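Long-range contact in oxidoreductase, NAD-binding/iron-sulfur cluster-binding protein (Nitratireductor pacificus pht-3B, PDB 6ZXU), which is a catabolic reductive dehalogenase that binds cobalamin and two [4Fe-4S] clusters, which probably pass electrons to the cobalamin: residues Phe533-Arg547 against Ile613-Asp627. Numbering follows the deposited sequence.
Sequences FGLQDFCNQCRKCAR and IKVPEARAAIIAMDD. With SF4 (iron/sulfur cluster), chain D.
Ile623 of helix 619-628 lays its CD1 over one face of the Phe538 ring, a CH-pi contact 4.1 Å from the centroid and 16° off the normal. Its CG1 lies 3.5 Å from Phe538 CE1, while Ile622 CG2 meets the same ring at its edge. With CG anti to the backbone N (chi1 -164°), Phe538 swings its ring between the helix and the cluster, where Phe538 CE1 is 3.6 Å from S1 of the iron-sulfur cluster. The loop that Ile623 also touches, through Cys542 CB, belongs to a ferredoxin-type CxxCxxC motif: Cys539, Cys542 and Cys545 each bind one iron, and Cys595 completes the site. Helix 619-628 thereby packs against the cluster-binding segment through Phe538, Gln541 and Cys542. At one end, extended Arg619 runs past Phe538 and donates NH1 to Asp537 OD2 (2.7 Å), in the guanidinium plane but on the anti side of the carboxylate; Gly534 O sits over the centre of one guanidinium face, and Ser612 O takes NE. A water joins Asp537 OD2, Gln541 NE2 and Pro616 O. At the other end, Arg547 grips Asp627 end-on, NH1 to OD2 (2.9 Å) and NH2 to OD1 (3.0 Å), with the two planes 56° apart. Lys544 NZ reaches that OD1 from the opposite carboxylate face (2.8 Å) and also binds Asp626 OD2 and Asn631 O; Asp626 OD1 is held by Asn631 ND2.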
ATOM      1  N   PHE A 533      12.973   6.847  17.507  1.00 14.71           N
ATOM      2  CA  PHE A 533      12.228   6.024  18.364  1.00 15.62           C
ATOM      3  C   PHE A 533      13.059   4.829  18.895  1.00 18.74           C
ATOM      4  O   PHE A 533      12.504   3.794  19.325  1.00 18.65           O
ATOM      5  CB  PHE A 533      10.910   5.563  17.770  1.00 15.89           C
ATOM      6  CG  PHE A 533      11.031   4.724  16.507  1.00 14.44           C
ATOM      7  CD1 PHE A 533      11.181   5.329  15.268  1.00 13.11           C
ATOM      8  CD2 PHE A 533      10.817   3.368  16.536  1.00 14.44           C
ATOM      9  CE1 PHE A 533      11.235   4.605  14.095  1.00 13.88           C
ATOM     10  CE2 PHE A 533      10.880   2.618  15.355  1.00 11.72           C
ATOM     11  CZ  PHE A 533      11.094   3.217  14.129  1.00 13.66           C
ATOM     12  N   GLY A 534      14.348   5.006  18.931  1.00 15.20           N
ATOM     13  CA  GLY A 534      15.198   4.012  19.514  1.00 18.18           C
ATOM     14  C   GLY A 534      15.564   2.854  18.572  1.00 17.60           C
ATOM     15  O   GLY A 534      16.116   1.898  19.024  1.00 15.82           O
ATOM     16  N   LEU A 535      15.267   2.945  17.273  1.00 16.10           N
ATOM     17  CA  LEU A 535      15.424   1.783  16.380  1.00 13.85           C
ATOM     18  C   LEU A 535      16.863   1.388  16.219  1.00 13.43           C
ATOM     19  O   LEU A 535      17.139   0.208  16.044  1.00 13.22           O
ATOM     20  CB  LEU A 535      14.758   1.980  15.032  1.00 13.55           C
ATOM     21  CG  LEU A 535      14.677   0.744  14.158  1.00 12.78           C
ATOM     22  CD1 LEU A 535      13.715  -0.307  14.759  1.00 12.64           C
ATOM     23  CD2 LEU A 535      14.251   1.106  12.781  1.00 14.58           C
ATOM     24  N   GLN A 536      17.792   2.318  16.234  1.00 13.44           N
ATOM     25  CA  GLN A 536      19.235   1.926  16.025  1.00 15.71           C
ATOM     26  C   GLN A 536      19.657   0.954  17.080  1.00 17.49           C
ATOM     27  O   GLN A 536      20.144  -0.142  16.789  1.00 16.80           O
ATOM     28  CB  GLN A 536      20.179   3.132  15.967  1.00 14.67           C
ATOM     29  CG  GLN A 536      19.839   4.153  14.912  1.00 17.19           C
ATOM     30  CD  GLN A 536      19.579   3.519  13.587  1.00 15.09           C
ATOM     31  OE1 GLN A 536      20.484   2.912  12.981  1.00 13.75           O
ATOM     32  NE2 GLN A 536      18.321   3.628  13.085  1.00 14.10           N
ATOM     33  N   ASP A 537      19.336   1.272  18.316  1.00 16.18           N
ATOM     34  CA  ASP A 537      19.617   0.329  19.448  1.00 17.69           C
ATOM     35  C   ASP A 537      18.843  -0.998  19.305  1.00 17.44           C
ATOM     36  O   ASP A 537      19.373  -2.056  19.622  1.00 17.39           O
ATOM     37  CB  ASP A 537      19.314   1.004  20.786  1.00 20.41           C
ATOM     38  CG  ASP A 537      19.634   0.085  22.015  1.00 24.44           C
ATOM     39  OD1 ASP A 537      20.819  -0.348  22.085  1.00 25.91           O
ATOM     40  OD2 ASP A 537      18.712  -0.257  22.824  1.00 27.81           O
ATOM     41  N   PHE A 538      17.577  -0.950  18.881  1.00 15.31           N
ATOM     42  CA  PHE A 538      16.783  -2.143  18.748  1.00 13.54           C
ATOM     43  C   PHE A 538      17.356  -3.050  17.661  1.00 15.34           C
ATOM     44  O   PHE A 538      17.610  -4.250  17.904  1.00 11.83           O
ATOM     45  CB  PHE A 538      15.357  -1.807  18.393  1.00 12.79           C
ATOM     46  CG  PHE A 538      14.383  -2.950  18.611  1.00 12.07           C
ATOM     47  CD1 PHE A 538      14.283  -3.923  17.728  1.00 12.78           C
ATOM     48  CD2 PHE A 538      13.490  -2.929  19.674  1.00 11.10           C
ATOM     49  CE1 PHE A 538      13.394  -4.968  17.897  1.00 13.39           C
ATOM     50  CE2 PHE A 538      12.560  -3.931  19.858  1.00 11.06           C
ATOM     51  CZ  PHE A 538      12.520  -4.943  18.979  1.00 11.93           C
ATOM     52  N   CYS A 539      17.465  -2.540  16.425  1.00 14.19           N
ATOM     53  CA  CYS A 539      17.994  -3.347  15.319  1.00 14.51           C
ATOM     54  C   CYS A 539      19.393  -3.809  15.648  1.00 16.10           C
ATOM     55  O   CYS A 539      19.833  -4.856  15.260  1.00 13.80           O
ATOM     56  CB  CYS A 539      18.048  -2.600  14.017  1.00 14.41           C
ATOM     57  SG  CYS A 539      16.507  -2.491  13.206  1.00 13.56           S
ATOM     58  N   ASN A 540      20.137  -3.075  16.440  1.00 17.41           N
ATOM     59  CA  ASN A 540      21.446  -3.557  16.768  1.00 17.72           C
ATOM     60  C   ASN A 540      21.504  -4.853  17.586  1.00 20.97           C
ATOM     61  O   ASN A 540      22.494  -5.547  17.661  1.00 23.35           O
ATOM     62  CB  ASN A 540      22.177  -2.548  17.573  1.00 22.93           C
ATOM     63  CG  ASN A 540      23.539  -2.473  17.114  1.00 36.63           C
ATOM     64  OD1 ASN A 540      23.799  -2.027  15.924  1.00 40.22           O
ATOM     65  ND2 ASN A 540      24.451  -3.024  17.931  1.00 44.17           N
ATOM     66  N   GLN A 541      20.412  -5.157  18.249  1.00 18.53           N
ATOM     67  CA  GLN A 541      20.304  -6.317  19.120  1.00 18.07           C
ATOM     68  C   GLN A 541      19.439  -7.420  18.528  1.00 17.27           C
ATOM     69  O   GLN A 541      19.223  -8.401  19.180  1.00 18.97           O
ATOM     70  CB  GLN A 541      19.633  -5.926  20.463  1.00 19.45           C
ATOM     71  CG  GLN A 541      20.292  -4.879  21.287  1.00 22.82           C
ATOM     72  CD  GLN A 541      19.527  -4.586  22.540  1.00 23.71           C
ATOM     73  OE1 GLN A 541      19.394  -5.421  23.420  1.00 25.73           O
ATOM     74  NE2 GLN A 541      19.038  -3.417  22.634  1.00 22.49           N
ATOM     75  N   CYS A 542      18.864  -7.215  17.368  1.00 15.85           N
ATOM     76  CA  CYS A 542      17.986  -8.128  16.730  1.00 15.23           C
ATOM     77  C   CYS A 542      18.621  -8.609  15.403  1.00 19.35           C
ATOM     78  O   CYS A 542      19.419  -7.898  14.785  1.00 16.92           O
ATOM     79  CB  CYS A 542      16.650  -7.441  16.448  1.00 13.63           C
ATOM     80  SG  CYS A 542      15.288  -8.364  15.718  1.00 14.75           S
ATOM     81  N   ARG A 543      18.258  -9.799  14.954  1.00 18.05           N
ATOM     82  CA  ARG A 543      18.690 -10.331  13.651  1.00 16.90           C
ATOM     83  C   ARG A 543      17.634 -11.103  12.969  1.00 15.74           C
ATOM     84  O   ARG A 543      17.934 -11.923  12.093  1.00 17.05           O
ATOM     85  CB  ARG A 543      19.887 -11.257  13.789  1.00 19.12           C
ATOM     86  CG  ARG A 543      21.117 -10.693  14.464  1.00 20.66           C
ATOM     87  CD  ARG A 543      21.792  -9.687  13.595  1.00 19.78           C
ATOM     88  NE  ARG A 543      23.051  -9.169  14.188  1.00 21.01           N
ATOM     89  CZ  ARG A 543      23.141  -8.322  15.215  1.00 24.55           C
ATOM     90  NH1 ARG A 543      22.060  -7.859  15.824  1.00 21.01           N
ATOM     91  NH2 ARG A 543      24.324  -7.934  15.637  1.00 28.18           N
ATOM     92  N   LYS A 544      16.368 -10.878  13.289  1.00 15.94           N
ATOM     93  CA  LYS A 544      15.319 -11.770  12.790  1.00 15.01           C
ATOM     94  C   LYS A 544      15.154 -11.714  11.257  1.00 14.03           C
ATOM     95  O   LYS A 544      15.004 -12.737  10.593  1.00 11.79           O
ATOM     96  CB  LYS A 544      14.040 -11.525  13.556  1.00 15.54           C
ATOM     97  CG  LYS A 544      12.902 -12.499  13.184  1.00 17.81           C
ATOM     98  CD  LYS A 544      11.875 -12.579  14.279  1.00 20.34           C
ATOM     99  CE  LYS A 544      10.749 -13.504  13.863  1.00 20.94           C
ATOM    100  NZ  LYS A 544       9.933 -13.914  15.050  1.00 22.06           N
ATOM    101  N   CYS A 545      15.081 -10.517  10.683  1.00 12.86           N
ATOM    102  CA  CYS A 545      14.984 -10.341   9.258  1.00 12.68           C
ATOM    103  C   CYS A 545      16.163 -11.027   8.578  1.00 14.07           C
ATOM    104  O   CYS A 545      15.954 -11.671   7.556  1.00 14.32           O
ATOM    105  CB  CYS A 545      14.936  -8.857   8.893  1.00 10.61           C
ATOM    106  SG  CYS A 545      16.345  -7.841   9.561  1.00 13.52           S
ATOM    107  N   ALA A 546      17.379 -10.787   9.053  1.00 13.14           N
ATOM    108  CA  ALA A 546      18.540 -11.408   8.467  1.00 14.13           C
ATOM    109  C   ALA A 546      18.462 -12.958   8.457  1.00 14.41           C
ATOM    110  O   ALA A 546      18.809 -13.612   7.475  1.00 14.17           O
ATOM    111  CB  ALA A 546      19.791 -10.914   9.202  1.00 15.89           C
ATOM    112  N   ARG A 547      18.037 -13.527   9.546  1.00 16.64           N
ATOM    113  CA  ARG A 547      17.907 -14.954   9.700  1.00 15.20           C
ATOM    114  C   ARG A 547      16.882 -15.534   8.824  1.00 17.12           C
ATOM    115  O   ARG A 547      17.048 -16.641   8.332  1.00 18.84           O
ATOM    116  CB  ARG A 547      17.517 -15.258  11.136  1.00 19.03           C
ATOM    117  CG  ARG A 547      17.546 -16.737  11.540  1.00 20.75           C
ATOM    118  CD  ARG A 547      17.031 -16.849  12.962  1.00 21.33           C
ATOM    119  NE  ARG A 547      15.592 -16.802  12.956  1.00 20.51           N
ATOM    120  CZ  ARG A 547      14.851 -16.224  13.883  1.00 21.38           C
ATOM    121  NH1 ARG A 547      15.427 -15.565  14.857  1.00 22.02           N
ATOM    122  NH2 ARG A 547      13.520 -16.268  13.789  1.00 19.28           N
ATOM    123  N   ILE A 613       9.928   1.456  22.290  1.00 18.51           N
ATOM    124  CA  ILE A 613      10.328   2.837  22.211  1.00 17.79           C
ATOM    125  C   ILE A 613      10.808   3.394  23.542  1.00 19.25           C
ATOM    126  O   ILE A 613      11.912   3.948  23.603  1.00 21.81           O
ATOM    127  CB  ILE A 613       9.181   3.680  21.632  1.00 16.87           C
ATOM    128  CG1 ILE A 613       8.881   3.200  20.215  1.00 16.77           C
ATOM    129  CG2 ILE A 613       9.544   5.143  21.620  1.00 19.00           C
ATOM    130  CD1 ILE A 613       7.642   3.801  19.673  1.00 17.05           C
ATOM    131  N   LYS A 614      10.031   3.214  24.612  1.00 19.03           N
ATOM    132  CA  LYS A 614      10.244   3.915  25.862  1.00 20.17           C
ATOM    133  C   LYS A 614      11.141   3.203  26.862  1.00 23.22           C
ATOM    134  O   LYS A 614      11.603   3.836  27.803  1.00 22.98           O
ATOM    135  CB  LYS A 614       8.945   4.065  26.618  1.00 25.27           C
ATOM    136  CG  LYS A 614       7.768   4.664  25.864  1.00 28.12           C
ATOM    137  CD  LYS A 614       7.800   6.118  25.710  1.00 39.42           C
ATOM    138  CE  LYS A 614       6.438   6.469  25.090  1.00 46.71           C
ATOM    139  NZ  LYS A 614       5.359   6.134  26.064  1.00 49.80           N
ATOM    140  N   VAL A 615      11.369   1.900  26.739  1.00 18.36           N
ATOM    141  CA  VAL A 615      12.073   1.175  27.784  1.00 18.76           C
ATOM    142  C   VAL A 615      13.231   0.366  27.159  1.00 19.14           C
ATOM    143  O   VAL A 615      13.033  -0.783  26.788  1.00 19.64           O
ATOM    144  CB  VAL A 615      11.094   0.208  28.540  1.00 19.95           C
ATOM    145  CG1 VAL A 615      11.825  -0.512  29.674  1.00 22.08           C
ATOM    146  CG2 VAL A 615       9.883   0.936  29.101  1.00 19.27           C
ATOM    147  N   PRO A 616      14.413   0.947  27.016  1.00 21.88           N
ATOM    148  CA  PRO A 616      15.526   0.236  26.395  1.00 22.04           C
ATOM    149  C   PRO A 616      15.895  -1.122  27.025  1.00 22.28           C
ATOM    150  O   PRO A 616      16.271  -2.064  26.284  1.00 23.77           O
ATOM    151  CB  PRO A 616      16.714   1.217  26.527  1.00 21.11           C
ATOM    152  CG  PRO A 616      16.082   2.543  26.529  1.00 23.67           C
ATOM    153  CD  PRO A 616      14.817   2.346  27.320  1.00 25.64           C
ATOM    154  N   GLU A 617      15.730  -1.231  28.333  1.00 22.38           N
ATOM    155  CA  GLU A 617      16.065  -2.442  29.032  1.00 23.99           C
ATOM    156  C   GLU A 617      15.109  -3.573  28.675  1.00 22.69           C
ATOM    157  O   GLU A 617      15.379  -4.732  28.986  1.00 24.94           O
ATOM    158  CB  GLU A 617      16.148  -2.189  30.563  1.00 29.39           C
ATOM    159  CG  GLU A 617      14.798  -2.015  31.340  1.00 41.07           C
ATOM    160  CD  GLU A 617      14.853  -1.781  32.973  1.00 58.06           C
ATOM    161  OE1 GLU A 617      14.068  -0.905  33.520  1.00 58.10           O
ATOM    162  OE2 GLU A 617      15.627  -2.477  33.749  1.00 57.76           O
ATOM    163  N   ALA A 618      13.966  -3.278  28.066  1.00 20.55           N
ATOM    164  CA  ALA A 618      13.040  -4.354  27.650  1.00 18.64           C
ATOM    165  C   ALA A 618      13.282  -4.899  26.214  1.00 19.13           C
ATOM    166  O   ALA A 618      12.647  -5.853  25.811  1.00 17.70           O
ATOM    167  CB  ALA A 618      11.642  -3.872  27.781  1.00 18.68           C
ATOM    168  N   ARG A 619      14.149  -4.280  25.440  1.00 17.17           N
ATOM    169  CA  ARG A 619      14.214  -4.573  24.027  1.00 16.42           C
ATOM    170  C   ARG A 619      14.687  -5.962  23.776  1.00 15.48           C
ATOM    171  O   ARG A 619      14.107  -6.702  22.984  1.00 16.82           O
ATOM    172  CB  ARG A 619      15.095  -3.532  23.353  1.00 15.58           C
ATOM    173  CG  ARG A 619      14.442  -2.168  23.267  1.00 17.28           C
ATOM    174  CD  ARG A 619      15.440  -1.105  22.788  1.00 16.80           C
ATOM    175  NE  ARG A 619      14.737   0.172  22.738  1.00 18.67           N
ATOM    176  CZ  ARG A 619      15.305   1.352  22.824  1.00 20.17           C
ATOM    177  NH1 ARG A 619      16.622   1.448  22.881  1.00 20.30           N
ATOM    178  NH2 ARG A 619      14.538   2.448  22.825  1.00 19.08           N
ATOM    179  N   ALA A 620      15.746  -6.365  24.454  1.00 17.44           N
ATOM    180  CA  ALA A 620      16.295  -7.723  24.272  1.00 19.56           C
ATOM    181  C   ALA A 620      15.285  -8.794  24.590  1.00 18.42           C
ATOM    182  O   ALA A 620      15.231  -9.811  23.907  1.00 15.85           O
ATOM    183  CB  ALA A 620      17.556  -7.906  25.092  1.00 19.63           C
ATOM    184  N   ALA A 621      14.468  -8.560  25.605  1.00 17.20           N
ATOM    185  CA  ALA A 621      13.409  -9.476  25.956  1.00 16.20           C
ATOM    186  C   ALA A 621      12.312  -9.543  24.928  1.00 15.42           C
ATOM    187  O   ALA A 621      11.779 -10.587  24.648  1.00 15.26           O
ATOM    188  CB  ALA A 621      12.765  -9.091  27.274  1.00 16.12           C
ATOM    189  N   ILE A 622      11.918  -8.385  24.418  1.00 15.55           N
ATOM    190  CA  ILE A 622      10.940  -8.331  23.320  1.00 14.17           C
ATOM    191  C   ILE A 622      11.450  -9.048  22.077  1.00 14.63           C
ATOM    192  O   ILE A 622      10.744  -9.824  21.453  1.00 14.20           O
ATOM    193  CB  ILE A 622      10.540  -6.866  23.072  1.00 14.10           C
ATOM    194  CG1 ILE A 622       9.737  -6.298  24.216  1.00 16.06           C
ATOM    195  CG2 ILE A 622       9.716  -6.748  21.791  1.00 17.61           C
ATOM    196  CD1 ILE A 622       9.597  -4.793  24.195  1.00 17.35           C
ATOM    197  N   ILE A 623      12.704  -8.849  21.746  1.00 15.48           N
ATOM    198  CA  ILE A 623      13.325  -9.521  20.600  1.00 16.99           C
ATOM    199  C   ILE A 623      13.292 -11.041  20.783  1.00 17.82           C
ATOM    200  O   ILE A 623      12.892 -11.782  19.885  1.00 17.67           O
ATOM    201  CB  ILE A 623      14.780  -8.968  20.405  1.00 14.93           C
ATOM    202  CG1 ILE A 623      14.720  -7.566  19.863  1.00 14.76           C
ATOM    203  CG2 ILE A 623      15.582  -9.842  19.515  1.00 18.67           C
ATOM    204  CD1 ILE A 623      15.988  -6.792  20.146  1.00 15.88           C
ATOM    205  N   ALA A 624      13.656 -11.497  21.966  1.00 17.10           N
ATOM    206  CA  ALA A 624      13.721 -12.940  22.251  1.00 18.21           C
ATOM    207  C   ALA A 624      12.342 -13.570  22.350  1.00 19.32           C
ATOM    208  O   ALA A 624      12.119 -14.677  21.816  1.00 17.36           O
ATOM    209  CB  ALA A 624      14.510 -13.178  23.506  1.00 18.19           C
ATOM    210  N   MET A 625      11.400 -12.869  22.954  1.00 17.58           N
ATOM    211  CA  MET A 625      10.057 -13.427  23.060  1.00 18.99           C
ATOM    212  C   MET A 625       9.326 -13.457  21.757  1.00 19.78           C
ATOM    213  O   MET A 625       8.397 -14.255  21.570  1.00 17.02           O
ATOM    214  CB  MET A 625       9.225 -12.712  24.135  1.00 21.63           C
ATOM    215  CG  MET A 625       9.664 -13.028  25.581  1.00 29.23           C
ATOM    216  SD  MET A 625       9.848 -14.803  26.035  1.00 27.07           S
ATOM    217  CE  MET A 625       8.181 -15.307  25.756  1.00 26.91           C
ATOM    218  N   ASP A 626       9.741 -12.610  20.813  1.00 17.33           N
ATOM    219  CA  ASP A 626       9.101 -12.633  19.540  1.00 20.09           C
ATOM    220  C   ASP A 626       9.304 -14.016  18.866  1.00 18.56           C
ATOM    221  O   ASP A 626       8.456 -14.479  18.177  1.00 17.76           O
ATOM    222  CB  ASP A 626       9.641 -11.515  18.634  1.00 20.75           C
ATOM    223  CG  ASP A 626       8.686 -11.223  17.470  1.00 21.61           C
ATOM    224  OD1 ASP A 626       7.579 -10.674  17.787  1.00 24.11           O
ATOM    225  OD2 ASP A 626       9.033 -11.485  16.272  1.00 21.12           O
ATOM    226  N   ASP A 627      10.484 -14.589  19.050  1.00 19.13           N
ATOM    227  CA  ASP A 627      10.742 -15.995  18.572  1.00 20.22           C
ATOM    228  C   ASP A 627      10.103 -17.058  19.459  1.00 22.33           C
ATOM    229  O   ASP A 627       9.459 -17.977  18.951  1.00 23.37           O
ATOM    230  CB  ASP A 627      12.227 -16.189  18.499  1.00 19.71           C
ATOM    231  CG  ASP A 627      12.780 -15.509  17.288  1.00 24.57           C
ATOM    232  OD1 ASP A 627      12.001 -15.447  16.236  1.00 25.58           O
ATOM    233  OD2 ASP A 627      13.965 -15.060  17.363  1.00 23.99           O
TER
HETATM  234 FE1  SF4 D 701      15.432  -6.623  11.226  1.00 12.69          FE
HETATM  235 FE2  SF4 D 701      14.844  -6.958  13.947  1.00 13.05          FE
HETATM  236 FE3  SF4 D 701      13.096  -5.637  12.363  1.00 12.96          FE
HETATM  237 FE4  SF4 D 701      15.478  -4.428  12.916  1.00 12.02          FE
HETATM  238  S1  SF4 D 701      13.816  -5.045  14.345  1.00 14.73           S
HETATM  239  S2  SF4 D 701      14.525  -4.589  10.952  1.00 14.46           S
HETATM  240  S3  SF4 D 701      16.744  -6.285  12.943  1.00 13.68           S
HETATM  241  S4  SF4 D 701      13.791  -7.775  12.246  1.00 15.42           S
HETATM  242  O   HOH W   1      18.602  -1.717  25.014  1.00 27.85           O
HETATM  243  O   HOH W   2      17.604  -4.495  25.946  1.00 27.53           O